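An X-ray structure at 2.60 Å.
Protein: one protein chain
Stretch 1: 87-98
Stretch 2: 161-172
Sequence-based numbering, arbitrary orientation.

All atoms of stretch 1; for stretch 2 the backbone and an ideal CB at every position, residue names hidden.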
# COMPACT_ATOMS: atom_id res chain seq x y z
N ILE A 87 -38.74 0.92 18.42
CA ILE A 87 -37.98 1.42 17.27
C ILE A 87 -38.49 0.75 16.01
O ILE A 87 -38.44 -0.48 15.88
CB ILE A 87 -36.47 1.21 17.44
CG1 ILE A 87 -36.05 1.65 18.83
CG2 ILE A 87 -35.72 2.01 16.43
CD1 ILE A 87 -34.58 1.44 19.09
N THR A 88 -39.02 1.55 15.08
CA THR A 88 -39.69 0.98 13.92
C THR A 88 -38.78 0.88 12.71
O THR A 88 -38.99 0.03 11.82
CB THR A 88 -40.90 1.80 13.51
OG1 THR A 88 -41.61 2.21 14.68
CG2 THR A 88 -41.83 0.96 12.63
N GLU A 89 -37.79 1.75 12.68
CA GLU A 89 -36.90 1.80 11.54
C GLU A 89 -35.70 2.67 11.83
O GLU A 89 -35.84 3.85 12.14
CB GLU A 89 -37.64 2.36 10.33
CG GLU A 89 -36.76 2.58 9.13
CD GLU A 89 -37.31 3.65 8.20
OE1 GLU A 89 -37.16 4.85 8.53
OE2 GLU A 89 -37.88 3.29 7.14
N VAL A 90 -34.51 2.08 11.73
CA VAL A 90 -33.29 2.86 11.75
C VAL A 90 -32.66 2.83 10.36
O VAL A 90 -32.65 1.80 9.67
CB VAL A 90 -32.28 2.35 12.79
CG1 VAL A 90 -31.02 3.22 12.78
CG2 VAL A 90 -32.92 2.34 14.18
N THR A 91 -32.16 3.99 9.96
CA THR A 91 -31.60 4.17 8.64
C THR A 91 -30.29 4.91 8.75
O THR A 91 -30.23 5.99 9.34
CB THR A 91 -32.58 4.97 7.76
OG1 THR A 91 -33.64 4.12 7.32
CG2 THR A 91 -31.87 5.56 6.55
N ALA A 92 -29.23 4.33 8.19
CA ALA A 92 -27.95 5.03 8.12
C ALA A 92 -27.37 5.06 6.69
O ALA A 92 -27.61 4.16 5.87
CB ALA A 92 -26.95 4.44 9.10
N TYR A 93 -26.61 6.11 6.41
CA TYR A 93 -26.00 6.27 5.11
C TYR A 93 -24.89 7.32 5.15
O TYR A 93 -24.75 8.06 6.13
CB TYR A 93 -27.04 6.64 4.05
CG TYR A 93 -27.86 7.86 4.41
CD1 TYR A 93 -29.16 7.73 4.89
CD2 TYR A 93 -27.33 9.14 4.27
CE1 TYR A 93 -29.91 8.85 5.22
CE2 TYR A 93 -28.07 10.25 4.59
CZ TYR A 93 -29.36 10.11 5.06
OH TYR A 93 -30.09 11.23 5.38
N VAL A 94 -24.11 7.34 4.07
CA VAL A 94 -23.02 8.30 3.91
C VAL A 94 -23.55 9.43 3.05
O VAL A 94 -24.30 9.20 2.11
CB VAL A 94 -21.81 7.65 3.23
CG1 VAL A 94 -20.89 8.71 2.63
CG2 VAL A 94 -21.05 6.77 4.21
N ILE A 95 -23.18 10.65 3.40
CA ILE A 95 -23.64 11.79 2.62
C ILE A 95 -22.47 12.67 2.21
O ILE A 95 -21.61 12.99 3.04
CB ILE A 95 -24.73 12.60 3.38
CG1 ILE A 95 -25.15 13.83 2.57
CG2 ILE A 95 -24.24 13.00 4.76
CD1 ILE A 95 -26.24 14.64 3.22
N ASP A 96 -22.41 13.04 0.94
CA ASP A 96 -21.32 13.90 0.47
C ASP A 96 -21.73 15.36 0.56
O ASP A 96 -22.86 15.68 0.92
CB ASP A 96 -20.89 13.56 -0.95
CG ASP A 96 -21.98 13.84 -1.98
OD1 ASP A 96 -21.90 13.24 -3.07
OD2 ASP A 96 -22.91 14.63 -1.69
N GLU A 97 -20.80 16.24 0.22
CA GLU A 97 -21.02 17.67 0.33
C GLU A 97 -21.97 18.20 -0.74
O GLU A 97 -22.04 19.40 -0.96
CB GLU A 97 -19.68 18.41 0.23
CG GLU A 97 -19.10 18.41 -1.18
CD GLU A 97 -17.61 18.73 -1.23
OE1 GLU A 97 -16.85 18.24 -0.35
OE2 GLU A 97 -17.20 19.47 -2.16
N ASN A 98 -22.68 17.32 -1.43
CA ASN A 98 -23.77 17.74 -2.32
C ASN A 98 -25.06 17.04 -1.97
O ASN A 98 -25.93 16.86 -2.83
CB ASN A 98 -23.46 17.44 -3.78
CG ASN A 98 -22.06 17.84 -4.17
OD1 ASN A 98 -21.70 19.01 -4.09
ND2 ASN A 98 -21.26 16.86 -4.61
N UNK A 161 -12.46 11.70 -0.84
CA UNK A 161 -13.54 12.68 -0.82
C UNK A 161 -14.03 12.98 0.60
O UNK A 161 -13.97 12.12 1.48
CB UNK A 161 -14.71 12.18 -1.68
N UNK A 162 -14.51 14.21 0.82
CA UNK A 162 -15.13 14.60 2.09
C UNK A 162 -16.55 14.03 2.20
O UNK A 162 -17.30 14.07 1.22
CB UNK A 162 -15.16 16.12 2.22
N UNK A 163 -16.92 13.53 3.37
CA UNK A 163 -18.24 12.92 3.57
C UNK A 163 -18.61 12.94 5.05
O UNK A 163 -17.77 13.22 5.91
CB UNK A 163 -18.26 11.49 3.04
N UNK A 164 -19.88 12.62 5.35
CA UNK A 164 -20.34 12.44 6.71
C UNK A 164 -21.34 11.30 6.78
O UNK A 164 -21.97 10.96 5.78
CB UNK A 164 -20.96 13.73 7.25
N UNK A 165 -21.47 10.70 7.95
CA UNK A 165 -22.50 9.70 8.18
C UNK A 165 -23.68 10.28 8.95
O UNK A 165 -23.51 11.05 9.90
CB UNK A 165 -21.92 8.50 8.94
N UNK A 166 -24.88 9.93 8.54
CA UNK A 166 -26.03 10.31 9.35
C UNK A 166 -27.01 9.15 9.58
O UNK A 166 -27.15 8.24 8.75
CB UNK A 166 -26.76 11.48 8.68
N UNK A 167 -27.65 9.20 10.75
CA UNK A 167 -28.54 8.15 11.20
C UNK A 167 -29.93 8.70 11.51
O UNK A 167 -30.07 9.81 12.03
CB UNK A 167 -27.96 7.46 12.43
N UNK A 168 -30.95 7.93 11.18
CA UNK A 168 -32.31 8.35 11.45
C UNK A 168 -33.07 7.25 12.16
O UNK A 168 -33.20 6.14 11.66
CB UNK A 168 -33.02 8.74 10.15
N UNK A 169 -33.55 7.57 13.37
CA UNK A 169 -34.31 6.62 14.16
C UNK A 169 -35.77 7.05 14.22
O UNK A 169 -36.08 8.22 14.49
CB UNK A 169 -33.72 6.49 15.57
N UNK A 170 -36.65 6.09 13.99
CA UNK A 170 -38.07 6.35 14.00
C UNK A 170 -38.79 5.29 14.83
O UNK A 170 -38.35 4.14 14.92
CB UNK A 170 -38.62 6.39 12.57
N UNK A 171 -39.90 5.70 15.43
CA UNK A 171 -40.73 4.82 16.24
C UNK A 171 -41.58 5.64 17.18
O UNK A 171 -41.73 6.85 16.99
CB UNK A 171 -39.87 3.82 17.02
N UNK A 172 -42.12 4.99 18.20
CA UNK A 172 -43.02 5.67 19.13
C UNK A 172 -42.86 5.23 20.58
O UNK A 172 -42.54 4.07 20.86
CB UNK A 172 -44.47 5.44 18.70

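The two stretches run antiparallel, at 166° between strand directions, so the visible backbone fixes much of the pairing before any side chain is named. From 164 to 169 the CB atoms alternate between a face shared with Val-90, Ala-92 and Val-94 and a face shared with Thr-91, Tyr-93 and Ile-95.

Position 161 has no atom of stretch 1 within 5.5 Å of its ideal CB, so almost anything would fit; it is Thr-161. At 162 the ideal CB points sideways, 3.7 Å from Glu-97 OE1, which would suit a polar or basic group. The residue is His-162, whose ring end leads away.

At 163 the ideal CB lies 3.8 Å from Val-94 CG1, favouring an apolar side chain, aliphatic or aromatic. Phe-163, at chi1 72° (p), brings CD1 to 3.7 Å from Val-94 CG1.

Position 164 is a hydrogen-bonded pair with Ile-95: Ile-95 N donates to the O of 164 at 2.7 Å, and the N of 164 to Ile-95 O at 2.9 Å. The nearest side-chain atom, Ile-95 CG2, is 4.2 Å from the ideal CB of 164, compatible with an aliphatic residue or a longer polar one whose stem covers the methyl. Glu-164 is found; its CB packs on the isoleucine and its carboxylate leads away to partners elsewhere in the structure.

At 165 the ideal CB joins the valine face, with Val-94 CG2 5.1 Å away, leaving room for a branched aliphatic chain. Ile-165 places CG1 4.2 Å from Val-94 CG2.

Position 166 faces the Tyr-93 ring: the ideal CB of 166 is 4.5 Å from Tyr-93 CE2 and 4.9 Å from Ile-95 CG2. A long side chain, apolar or with an aliphatic stem and a polar end, could span both neighbours. Arg-166 does so: its CD comes within 2.9 Å of Tyr-93 OH, a very close approach, and Ile-95 CD1 sits over one guanidinium face, 3.5 Å from Arg-166 NH1. Tyr-93 N donates to Arg-166 O at 3.2 Å, and Arg-166 N to Tyr-93 O at 3.1 Å.

At 167, Ala-92 CB is 4.6 Å and Val-90 CG1 5.2 Å from the ideal CB. The small alanine leaves space for a compact aliphatic residue, and Val-167 touches both, CG2 to Ala-92 CB at 4.2 Å and CG1 to Val-90 CG1 at 3.7 Å.

At 168, Thr-91 N donates to the O of 168 at 2.9 Å, and the N of 168 donates to Thr-91 O at 2.8 Å. The ideal CB shares a face with Thr-91 and Tyr-93; its nearest listed neighbour is a backbone atom, Thr-91 O at 4.0 Å, so several side-chain types would fit. The residue is Ile-168, which extends CD1 to 4.2 Å from Tyr-93 OH.

At 169, Val-90 CG2 (4.5 Å) and Ile-87 CG2 (5.0 Å) lie near the ideal CB, on the same side of it, calling for an aliphatic group. Val-169 CG1 lies 3.9 Å from Val-90 CG2 and 3.5 Å from Ile-87 CG2.

Position 170 lies beside the Glu-89 carboxylate, inviting a basic or polar chain. Lys-170 is extended; its NZ is 4.1 Å from Glu-89 OE1, beyond a salt bridge.

At 171, phi/psi of 159/-163° and an ideal CB only 3.1 Å from Ile-87 CA and Thr-88 N both point to glycine, and Gly-171 it is. Position 172 is unconstrained here; it is Tyr-172.

Stretch 2 (161-172) THFEIRVIVKGY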
# COMPACT_ATOMS: atom_id res chain seq x y z
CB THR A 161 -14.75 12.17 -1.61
OG1 THR A 161 -14.34 11.71 -2.92
CG2 THR A 161 -15.80 13.27 -1.73
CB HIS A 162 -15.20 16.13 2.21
CG HIS A 162 -13.94 16.76 2.70
ND1 HIS A 162 -13.73 18.12 2.69
CD2 HIS A 162 -12.81 16.21 3.21
CE1 HIS A 162 -12.54 18.39 3.19
NE2 HIS A 162 -11.96 17.24 3.52
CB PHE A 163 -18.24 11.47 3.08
CG PHE A 163 -17.47 10.55 3.99
CD1 PHE A 163 -18.14 9.77 4.93
CD2 PHE A 163 -16.09 10.48 3.92
CE1 PHE A 163 -17.43 8.93 5.78
CE2 PHE A 163 -15.38 9.65 4.77
CZ PHE A 163 -16.05 8.87 5.70
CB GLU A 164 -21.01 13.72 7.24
CG GLU A 164 -20.10 14.95 7.31
CD GLU A 164 -19.14 14.90 8.48
OE1 GLU A 164 -19.36 14.07 9.38
OE2 GLU A 164 -18.17 15.69 8.49
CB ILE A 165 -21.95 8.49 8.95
CG1 ILE A 165 -20.74 7.90 8.23
CG2 ILE A 165 -23.02 7.42 9.11
CD1 ILE A 165 -20.10 6.75 8.96
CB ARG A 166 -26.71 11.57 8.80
CG ARG A 166 -27.66 11.38 7.63
CD ARG A 166 -28.59 12.61 7.51
NE ARG A 166 -27.88 13.90 7.45
CZ ARG A 166 -28.05 14.82 6.49
NH1 ARG A 166 -28.91 14.59 5.50
NH2 ARG A 166 -27.37 15.96 6.51
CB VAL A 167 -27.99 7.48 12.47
CG1 VAL A 167 -28.82 6.25 12.83
CG2 VAL A 167 -26.52 7.11 12.28
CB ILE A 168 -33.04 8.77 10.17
CG1 ILE A 168 -32.31 9.97 9.55
CG2 ILE A 168 -34.50 9.09 10.45
CD1 ILE A 168 -33.02 10.59 8.35
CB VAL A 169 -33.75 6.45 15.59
CG1 VAL A 169 -34.37 5.23 16.28
CG2 VAL A 169 -32.22 6.37 15.56
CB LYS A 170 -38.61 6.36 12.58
CG LYS A 170 -38.07 7.49 11.74
CD LYS A 170 -38.72 7.51 10.36
CE LYS A 170 -38.13 8.63 9.52
NZ LYS A 170 -38.72 8.66 8.14
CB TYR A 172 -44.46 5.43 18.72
CG TYR A 172 -44.87 3.98 18.82
CD1 TYR A 172 -45.29 3.44 20.02
CD2 TYR A 172 -44.83 3.16 17.70
CE1 TYR A 172 -45.68 2.12 20.11
CE2 TYR A 172 -45.21 1.84 17.78
CZ TYR A 172 -45.64 1.32 18.99
OH TYR A 172 -46.01 -0.00 19.07
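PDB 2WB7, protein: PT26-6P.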